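Local coordinates for apical membrane antigen AMA1 (Toxoplasma gondii ME49, PDB 4YIV), which plays an important part in host cell invasion as a component of the moving junction, the ring formed between the apical tip of the parasite and the host cell, at residues A[28-33]-A[294-299]; A[36-41]-A[274-279]; A[58-63]-A[215-220]. All blocks are in the same frame, centred on the assembly; numbering follows the deposited sequence.

Contact 1. Residues A[28-33]-A[294-299]; sequences NLTHHH and GGVGRN. With CO (cobalt (II) ion), chain I; NAG (2-acetamido-2-deoxy-beta-D-glucopyranose), chain B.
T30 faces G295 across this contact, their CA atoms 4.5 Å apart, where a short turn held by an Asx motif meets the glycine-rich loop 294-299. Both segments belong to loops of the AMA1 ectodomain, one following helix 18-25 and the other leading into strand 300-305. The threonine side chain forks at CB. Its methyl CG2, anti to the backbone N, lies nearest to O of G294, 3.8 Å away, and almost as near to CG2 of V296, the two side chains crossing obliquely. The other branch, OG1, lies anti to the carbonyl carbon (chi1 -52°) and hydrogen-bonds a water at 2.9 Å, which in turn donates to O of G295. A second water donates both to O of T30 and to O of G294, so water links the two backbones twice, and no direct hydrogen bond crosses between them. Beside this wet edge lies a drier one: CD1 of L29 packs on CB of N299 at 3.9 Å. The amide of N299 turns its OD1 elsewhere, to the backbone N of A277, while its ND2 makes a weak bond back to O of G295. Having no side chain, G295 brings CA itself to 4.1 Å from O of L29. The turn opposite owes its shape partly to N28, whose OD1 accepts from N of H31 at 3.1 Å, the donor standing 69° out of the carbonyl plane. H31 NE2, E25 and three waters bind a cobalt ion; H32, modelled in two conformers, is counted with the site, but in the one described here its NE2 hydrogen-bonds E25. N28 also carries the glycan: its ND2 is joined covalently to C1 of the sugar at 1.5 Å.

Contact 2. Residues A[36-41]-A[274-279]; sequences GIYVDL and DGVASD
OD2 of D279 is gripped by two backbone amides of the facing loop: N of G36 at 3.0 Å and N of L41 at 2.9 Å. Both come from the same face of the carboxylate; L41 arrives on the anti side, only 20° out of the plane, and G36 from higher above it. CG of D279, anti to its own carbonyl carbon (chi1 -63°), comes within 3.4 Å of N of G36. The other oxygen, OD1, bonds S293 OG. One aspartate thus clasps both ends of 36-41. D40 OD1 stands 4.0 Å from D279 OD2, a like-charge approach probably eased by the donors around each group, S35 OG and the amides of A56 and G57 in the case of D40. Two irregular loops of the AMA1 ectodomain meet here, one leading into strand 43-47 and the other leaving helix 263-272. A second shared acceptor is O of A277, taking N of I37 at 2.9 Å and N of Y38 at 3.1 Å, the latter nearly in line with the carbonyl. D279 N returns a bond to V39 O. On the apolar side, V276 CG1 presses on Y38 CB at 3.4 Å, the two side chains crossing at about a right angle, while S278 OG sits in the plane of the tyrosine ring, 3.9 Å from CD2.

Contact 3. Residues A[58-63]-A[215-220]; sequences LCPIWG and AYVGEN
L58 and V217 lie closest across this contact, with CA atoms 4.3 Å apart, where the lead-in to edge strand 61-62 packs against a 3-10 turn at 215-218. That strand is outermost in a five-stranded antiparallel sheet, an arrangement consistent with the PAN-type fold, and the turn follows its neighbour in the sheet, strand 210-213. The first shell is methyl groups lying against backbone carbonyls as much as against other carbons, and no hydrogen bond crosses it. The branch of L58 that does the touching is CD2, which reaches the turn at Y216, 3.7 Å from CB and 3.4 Å from the carbonyl oxygen. V217 meets the backbone of the other segment with its methyls: CG2, anti to its own carbonyl carbon, comes within 3.5 Å of O of L58 and 3.7 Å of C of C59. Its CG1 (chi1 177°, anti to the backbone N) lies 4.2 Å from CD of P60, adding a methyl-to-ring contact.

Around this shell, helix 132-141 supports both segments, with A137 against V217 and L133 against P60. The turn is braced from within by G218 N, which bonds O of A215 at 2.9 Å. C59 turns its side chain away from the turn and forms a disulfide with C228, tying the lead-in to the residue just past helix 224-227. Further along, I61 pairs through its backbone with Y212 and G63 with L210, which carries the chain on into the sheet. The tyrosine, whose CB meets the leucine, sends its ring away from the contact; E219 OE2 lies in the ring plane at its edge. At the far end of that ring, Y216 OH hydrogen-bonds both E54 OE2 and R156 NH1.

In the fold
Along the chain the contacts are nested: contact 1 closes the widest loop, contact 2 lies within it and contact 3 within both. The centres of contacts 1 and 2 are about 9 Å apart. Those of contacts 1 and 3 are about 13 Å apart, and those of contacts 2 and 3 about 15 Å. A probable hydrogen bond from R298 N to G275 O, and V296 O packed on CB of A277, join contacts 1 and 2; H33, hydrogen-bonded to L58 and C59, joins contacts 1 and 3. The chain from 28 to 41 thus touches both the lead-in to strand 61-62 and the loop between helix 263-272 and strand 300-305. That loop includes the unmodelled 283-289, consistent with where the DII loop was engineered out.

Contact 1. Residues A[28-33]-A[294-299]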
loop_
_atom_site.group_PDB
_atom_site.type_symbol
_atom_site.label_atom_id
_atom_site.label_comp_id
_atom_site.label_asym_id
_atom_site.label_seq_id
_atom_site.Cartn_x
_atom_site.Cartn_y
_atom_site.Cartn_z
ATOM N N ASN A 28 1.942 7.366 9.639
ATOM C CA ASN A 28 1.913 6.351 10.684
ATOM C C ASN A 28 1.064 5.169 10.299
ATOM O O ASN A 28 -0.069 5.117 10.593
ATOM C CB ASN A 28 1.484 6.920 12.040
ATOM C CG ASN A 28 1.727 5.948 13.183
ATOM O OD1 ASN A 28 1.904 4.771 12.960
ATOM N ND2 ASN A 28 1.763 6.452 14.405
ATOM N N LEU A 29 1.666 4.223 9.620
ATOM C CA LEU A 29 0.940 3.051 9.155
ATOM C C LEU A 29 0.532 2.105 10.281
ATOM O O LEU A 29 -0.356 1.266 10.119
ATOM C CB LEU A 29 1.784 2.301 8.134
ATOM C CG LEU A 29 1.996 3.104 6.855
ATOM C CD1 LEU A 29 3.172 2.598 6.009
ATOM C CD2 LEU A 29 0.665 3.063 6.014
ATOM N N THR A 30 1.160 2.217 11.437
ATOM C CA THR A 30 0.686 1.403 12.558
ATOM C C THR A 30 -0.681 1.879 13.077
ATOM O O THR A 30 -1.539 1.095 13.486
ATOM C CB THR A 30 1.697 1.432 13.733
ATOM O OG1 THR A 30 3.002 1.096 13.248
ATOM C CG2 THR A 30 1.276 0.433 14.781
ATOM N N HIS A 31 -0.806 3.208 13.074
ATOM C CA HIS A 31 -1.975 3.934 13.553
ATOM C C HIS A 31 -3.226 3.749 12.691
ATOM O O HIS A 31 -4.273 3.379 13.162
ATOM C CB HIS A 31 -1.629 5.432 13.694
ATOM C CG HIS A 31 -2.720 6.257 14.305
ATOM N ND1 HIS A 31 -3.562 5.770 15.280
ATOM C CD2 HIS A 31 -3.088 7.546 14.101
ATOM C CE1 HIS A 31 -4.417 6.710 15.637
ATOM N NE2 HIS A 31 -4.151 7.800 14.936
ATOM N N HIS A 32 -3.100 4.003 11.409
ATOM C CA HIS A 32 -4.221 4.037 10.492
ATOM C C HIS A 32 -4.373 2.732 9.702
ATOM O O HIS A 32 -5.429 2.138 9.625
ATOM C CB HIS A 32 -3.994 5.233 9.569
ATOM C CG HIS A 32 -3.710 6.486 10.319
ATOM N ND1 HIS A 32 -2.775 7.417 9.922
ATOM C CD2 HIS A 32 -4.249 6.956 11.466
ATOM C CE1 HIS A 32 -2.756 8.406 10.791
ATOM N NE2 HIS A 32 -3.654 8.162 11.722
ATOM N N HIS A 33 -3.272 2.285 9.109
ATOM C CA HIS A 33 -3.398 1.091 8.254
ATOM C C HIS A 33 -3.662 -0.179 9.088
ATOM O O HIS A 33 -4.583 -0.940 8.789
ATOM C CB HIS A 33 -2.142 0.885 7.368
ATOM C CG HIS A 33 -2.229 -0.330 6.481
ATOM N ND1 HIS A 33 -3.139 -0.432 5.450
ATOM C CD2 HIS A 33 -1.522 -1.493 6.474
ATOM C CE1 HIS A 33 -2.992 -1.605 4.850
ATOM N NE2 HIS A 33 -2.019 -2.266 5.452
ATOM N N GLY A 294 0.185 -5.942 12.589
ATOM C CA GLY A 294 -0.458 -4.701 12.959
ATOM C C GLY A 294 0.053 -3.468 12.224
ATOM O O GLY A 294 -0.193 -2.334 12.666
ATOM N N GLY A 295 0.790 -3.659 11.129
ATOM C CA GLY A 295 1.327 -2.518 10.384
ATOM C C GLY A 295 2.731 -2.128 10.792
ATOM O O GLY A 295 3.312 -1.202 10.225
ATOM N N VAL A 296 3.280 -2.836 11.783
ATOM C CA VAL A 296 4.641 -2.607 12.232
ATOM C C VAL A 296 5.635 -3.237 11.287
ATOM O O VAL A 296 5.480 -4.401 10.920
ATOM C CB VAL A 296 4.873 -3.198 13.656
ATOM C CG1 VAL A 296 6.305 -2.903 14.126
ATOM C CG2 VAL A 296 3.814 -2.659 14.643
ATOM N N GLY A 297 6.696 -2.519 10.946
ATOM C CA GLY A 297 7.649 -3.036 9.992
ATOM C C GLY A 297 8.512 -1.976 9.345
ATOM O O GLY A 297 8.310 -0.784 9.583
ATOM N N ARG A 298 9.497 -2.400 8.567
ATOM C CA ARG A 298 10.439 -1.508 7.907
ATOM C C ARG A 298 9.731 -1.033 6.654
ATOM O O ARG A 298 10.031 -1.452 5.570
ATOM C CB ARG A 298 11.689 -2.295 7.542
ATOM C CG ARG A 298 12.847 -1.446 7.082
ATOM C CD ARG A 298 14.044 -2.252 6.606
ATOM N NE ARG A 298 14.617 -3.100 7.631
ATOM C CZ ARG A 298 14.804 -4.406 7.521
ATOM N NH1 ARG A 298 14.501 -5.049 6.422
ATOM N NH2 ARG A 298 15.339 -5.059 8.517
ATOM N N ASN A 299 8.784 -0.146 6.873
ATOM C CA ASN A 299 7.861 0.362 5.862
ATOM C C ASN A 299 8.257 1.684 5.210
ATOM O O ASN A 299 7.584 2.132 4.268
ATOM C CB ASN A 299 6.489 0.599 6.481
ATOM C CG ASN A 299 5.909 -0.629 7.120
ATOM O OD1 ASN A 299 6.192 -1.751 6.710
ATOM N ND2 ASN A 299 5.053 -0.419 8.099
HETATM CO CO CO I . -4.884 9.112 14.099
HETATM C C1 NAG B . 2.157 5.769 15.660
HETATM C C2 NAG B . 2.788 6.461 16.865
HETATM C C3 NAG B . 2.885 5.521 18.058
HETATM C C4 NAG B . 1.528 4.891 18.329
HETATM C C5 NAG B . 1.003 4.221 17.067
HETATM C C6 NAG B . -0.367 3.598 17.313
HETATM C C7 NAG B . 4.266 8.116 15.882
HETATM C C8 NAG B . 5.671 8.438 15.466
HETATM N N2 NAG B . 4.105 6.959 16.518
HETATM O O3 NAG B . 3.315 6.251 19.211
HETATM O O4 NAG B . 1.650 3.920 19.374
HETATM O O5 NAG B . 0.906 5.172 16.006
HETATM O O6 NAG B . -1.326 4.632 17.556
HETATM O O7 NAG B . 3.332 8.866 15.652
HETATM O O HOH W 1 4.680 1.053 10.827
HETATM O O HOH W 2 -1.575 -1.639 14.890
HETATM O O HOH W 3 -4.010 10.232 16.138
HETATM O O HOH W 4 -6.187 9.207 15.735
HETATM O O HOH W 5 -6.794 8.534 13.342
#

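Contact 2. Residues A[36-41]-A[274-279]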
loop_
_atom_site.group_PDB
_atom_site.type_symbol
_atom_site.label_atom_id
_atom_site.label_comp_id
_atom_site.label_asym_id
_atom_site.label_seq_id
_atom_site.Cartn_x
_atom_site.Cartn_y
_atom_site.Cartn_z
ATOM N N GLY A 36 -0.833 -5.964 7.880
ATOM C CA GLY A 36 0.235 -6.203 6.946
ATOM C C GLY A 36 0.058 -5.391 5.668
ATOM O O GLY A 36 -1.060 -4.992 5.309
ATOM N N ILE A 37 1.175 -5.122 5.009
ATOM C CA ILE A 37 1.187 -4.337 3.770
ATOM C C ILE A 37 1.615 -5.236 2.626
ATOM O O ILE A 37 0.956 -5.306 1.590
ATOM C CB ILE A 37 2.127 -3.157 3.912
ATOM C CG1 ILE A 37 1.591 -2.213 5.003
ATOM C CG2 ILE A 37 2.254 -2.407 2.562
ATOM C CD1 ILE A 37 2.526 -1.141 5.389
ATOM N N TYR A 38 2.754 -5.919 2.813
ATOM C CA TYR A 38 3.243 -6.804 1.780
ATOM C C TYR A 38 2.261 -7.950 1.611
ATOM O O TYR A 38 1.706 -8.171 0.529
ATOM C CB TYR A 38 4.654 -7.286 2.139
ATOM C CG TYR A 38 5.265 -8.220 1.127
ATOM C CD1 TYR A 38 5.798 -7.745 -0.056
ATOM C CD2 TYR A 38 5.327 -9.576 1.381
ATOM C CE1 TYR A 38 6.371 -8.622 -0.980
ATOM C CE2 TYR A 38 5.898 -10.449 0.493
ATOM C CZ TYR A 38 6.424 -9.972 -0.688
ATOM O OH TYR A 38 6.999 -10.861 -1.560
ATOM N N VAL A 39 2.018 -8.669 2.702
ATOM C CA VAL A 39 0.867 -9.546 2.801
ATOM C C VAL A 39 -0.035 -9.070 3.941
ATOM O O VAL A 39 0.426 -8.952 5.073
ATOM C CB VAL A 39 1.284 -11.001 3.073
ATOM C CG1 VAL A 39 0.048 -11.863 3.334
ATOM C CG2 VAL A 39 2.113 -11.498 1.878
ATOM N N ASP A 40 -1.297 -8.797 3.612
ATOM C CA ASP A 40 -2.283 -8.263 4.547
ATOM C C ASP A 40 -3.262 -9.370 4.864
ATOM O O ASP A 40 -4.068 -9.740 4.013
ATOM C CB ASP A 40 -3.030 -7.054 3.959
ATOM C CG ASP A 40 -4.159 -6.532 4.869
ATOM O OD1 ASP A 40 -4.428 -7.114 5.964
ATOM O OD2 ASP A 40 -4.820 -5.542 4.441
ATOM N N LEU A 41 -3.173 -9.892 6.084
ATOM C CA LEU A 41 -4.111 -10.927 6.590
ATOM C C LEU A 41 -4.417 -10.661 8.065
ATOM O O LEU A 41 -4.168 -11.504 8.930
ATOM C CB LEU A 41 -3.513 -12.322 6.389
ATOM C CG LEU A 41 -3.354 -12.707 4.915
ATOM C CD1 LEU A 41 -2.557 -14.019 4.840
ATOM C CD2 LEU A 41 -4.686 -12.876 4.226
ATOM N N ASP A 274 12.701 -7.404 3.259
ATOM C CA ASP A 274 12.195 -8.510 4.098
ATOM C C ASP A 274 11.628 -8.095 5.445
ATOM O O ASP A 274 11.038 -8.917 6.170
ATOM C CB ASP A 274 13.301 -9.553 4.289
ATOM C CG ASP A 274 14.300 -9.180 5.409
ATOM O OD1 ASP A 274 14.680 -7.996 5.594
ATOM O OD2 ASP A 274 14.707 -10.117 6.105
ATOM N N GLY A 275 11.743 -6.819 5.765
ATOM C CA GLY A 275 11.302 -6.292 7.031
ATOM C C GLY A 275 9.944 -5.544 6.978
ATOM O O GLY A 275 9.395 -5.151 8.000
ATOM N N VAL A 276 9.390 -5.378 5.792
ATOM C CA VAL A 276 8.084 -4.709 5.615
ATOM C C VAL A 276 6.984 -5.425 6.408
ATOM O O VAL A 276 6.993 -6.648 6.521
ATOM C CB VAL A 276 7.669 -4.645 4.108
ATOM C CG1 VAL A 276 7.461 -6.055 3.597
ATOM C CG2 VAL A 276 6.374 -3.842 3.872
ATOM N N ALA A 277 6.026 -4.673 6.947
ATOM C CA ALA A 277 4.892 -5.284 7.641
ATOM C C ALA A 277 4.244 -6.340 6.790
ATOM O O ALA A 277 3.829 -6.076 5.671
ATOM C CB ALA A 277 3.871 -4.240 8.011
ATOM N N SER A 278 4.166 -7.557 7.318
ATOM C CA SER A 278 3.602 -8.659 6.578
ATOM C C SER A 278 3.043 -9.696 7.531
ATOM O O SER A 278 3.582 -9.957 8.611
ATOM C CB SER A 278 4.616 -9.292 5.635
ATOM O OG SER A 278 4.030 -10.419 5.003
ATOM N N ASP A 279 1.926 -10.267 7.130
ATOM C CA ASP A 279 1.150 -11.147 8.011
ATOM C C ASP A 279 1.283 -12.632 7.582
ATOM O O ASP A 279 0.482 -13.469 7.990
ATOM C CB ASP A 279 -0.333 -10.734 7.997
ATOM C CG ASP A 279 -0.568 -9.308 8.541
ATOM O OD1 ASP A 279 0.368 -8.739 9.158
ATOM O OD2 ASP A 279 -1.698 -8.767 8.352
#

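Contact 3. Residues A[58-63]-A[215-220]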
loop_
_atom_site.group_PDB
_atom_site.type_symbol
_atom_site.label_atom_id
_atom_site.label_comp_id
_atom_site.label_asym_id
_atom_site.label_seq_id
_atom_site.Cartn_x
_atom_site.Cartn_y
_atom_site.Cartn_z
ATOM N N LEU A 58 -6.420 -0.663 6.457
ATOM C CA LEU A 58 -7.300 0.454 6.127
ATOM C C LEU A 58 -6.753 1.381 5.046
ATOM O O LEU A 58 -7.467 2.287 4.607
ATOM C CB LEU A 58 -7.594 1.279 7.387
ATOM C CG LEU A 58 -8.222 0.476 8.545
ATOM C CD1 LEU A 58 -8.568 1.419 9.683
ATOM C CD2 LEU A 58 -9.468 -0.262 8.127
ATOM N N CYS A 59 -5.502 1.224 4.642
ATOM C CA CYS A 59 -4.951 2.076 3.583
ATOM C C CYS A 59 -4.833 1.336 2.264
ATOM O O CYS A 59 -4.493 0.148 2.259
ATOM C CB CYS A 59 -3.571 2.604 3.934
ATOM S SG CYS A 59 -3.541 3.769 5.348
ATOM N N PRO A 60 -5.073 2.047 1.147
ATOM C CA PRO A 60 -4.830 1.473 -0.186
ATOM C C PRO A 60 -3.340 1.318 -0.438
ATOM O O PRO A 60 -2.533 2.144 0.009
ATOM C CB PRO A 60 -5.438 2.499 -1.145
ATOM C CG PRO A 60 -5.381 3.786 -0.414
ATOM C CD PRO A 60 -5.531 3.450 1.071
ATOM N N ILE A 61 -2.968 0.256 -1.139
ATOM C CA ILE A 61 -1.553 -0.004 -1.385
ATOM C C ILE A 61 -1.272 0.196 -2.885
ATOM O O ILE A 61 -1.676 -0.605 -3.737
ATOM C CB ILE A 61 -1.132 -1.424 -0.931
ATOM C CG1 ILE A 61 -1.640 -1.690 0.496
ATOM C CG2 ILE A 61 0.394 -1.569 -1.049
ATOM C CD1 ILE A 61 -1.176 -0.683 1.557
ATOM N N TRP A 62 -0.615 1.317 -3.174
ATOM C CA TRP A 62 -0.485 1.816 -4.531
ATOM C C TRP A 62 0.548 1.046 -5.333
ATOM O O TRP A 62 1.697 0.988 -4.947
ATOM C CB TRP A 62 -0.092 3.285 -4.485
ATOM C CG TRP A 62 -1.138 4.191 -3.865
ATOM C CD1 TRP A 62 -1.527 4.272 -2.547
ATOM C CD2 TRP A 62 -1.911 5.151 -4.576
ATOM N NE1 TRP A 62 -2.531 5.243 -2.408
ATOM C CE2 TRP A 62 -2.776 5.783 -3.647
ATOM C CE3 TRP A 62 -1.969 5.525 -5.926
ATOM C CZ2 TRP A 62 -3.678 6.775 -4.032
ATOM C CZ3 TRP A 62 -2.871 6.529 -6.306
ATOM C CH2 TRP A 62 -3.706 7.134 -5.362
ATOM N N GLY A 63 0.124 0.467 -6.443
ATOM C CA GLY A 63 1.052 -0.186 -7.355
ATOM C C GLY A 63 1.231 -1.662 -7.000
ATOM O O GLY A 63 1.875 -2.410 -7.732
ATOM N N ALA A 215 -11.044 -4.812 1.877
ATOM C CA ALA A 215 -12.379 -4.214 1.822
ATOM C C ALA A 215 -12.564 -3.173 2.885
ATOM O O ALA A 215 -13.449 -2.308 2.741
ATOM C CB ALA A 215 -13.460 -5.255 1.958
ATOM N N TYR A 216 -11.762 -3.227 3.944
ATOM C CA TYR A 216 -11.985 -2.335 5.073
ATOM C C TYR A 216 -11.469 -0.903 4.821
ATOM O O TYR A 216 -11.744 0.022 5.614
ATOM C CB TYR A 216 -11.388 -2.952 6.359
ATOM C CG TYR A 216 -12.140 -4.231 6.646
ATOM C CD1 TYR A 216 -13.324 -4.196 7.381
ATOM C CD2 TYR A 216 -11.755 -5.443 6.066
ATOM C CE1 TYR A 216 -14.085 -5.331 7.577
ATOM C CE2 TYR A 216 -12.518 -6.587 6.251
ATOM C CZ TYR A 216 -13.687 -6.521 7.018
ATOM O OH TYR A 216 -14.487 -7.633 7.227
ATOM N N VAL A 217 -10.747 -0.705 3.723
ATOM C CA VAL A 217 -10.501 0.660 3.222
ATOM C C VAL A 217 -11.869 1.359 3.001
ATOM O O VAL A 217 -11.991 2.581 3.040
ATOM C CB VAL A 217 -9.699 0.651 1.930
ATOM C CG1 VAL A 217 -9.501 2.074 1.376
ATOM C CG2 VAL A 217 -8.309 -0.010 2.137
ATOM N N GLY A 218 -12.874 0.558 2.702
ATOM C CA GLY A 218 -14.182 1.058 2.362
ATOM C C GLY A 218 -15.131 1.302 3.513
ATOM O O GLY A 218 -16.233 1.785 3.281
ATOM N N GLU A 219 -14.745 0.937 4.735
ATOM C CA GLU A 219 -15.644 1.112 5.903
ATOM C C GLU A 219 -15.932 2.602 6.159
ATOM O O GLU A 219 -17.074 3.010 6.410
ATOM C CB GLU A 219 -15.027 0.477 7.175
ATOM C CG GLU A 219 -15.955 0.563 8.429
ATOM C CD GLU A 219 -15.519 -0.346 9.582
ATOM O OE1 GLU A 219 -16.237 -0.400 10.598
ATOM O OE2 GLU A 219 -14.483 -1.020 9.476
ATOM N N ASN A 220 -14.902 3.423 6.075
ATOM C CA ASN A 220 -14.998 4.868 6.174
ATOM C C ASN A 220 -14.227 5.303 4.950
ATOM O O ASN A 220 -13.117 5.639 5.042
ATOM C CB ASN A 220 -14.375 5.387 7.445
ATOM C CG ASN A 220 -15.180 5.041 8.665
ATOM O OD1 ASN A 220 -16.323 5.390 8.780
ATOM N ND2 ASN A 220 -14.569 4.336 9.563
#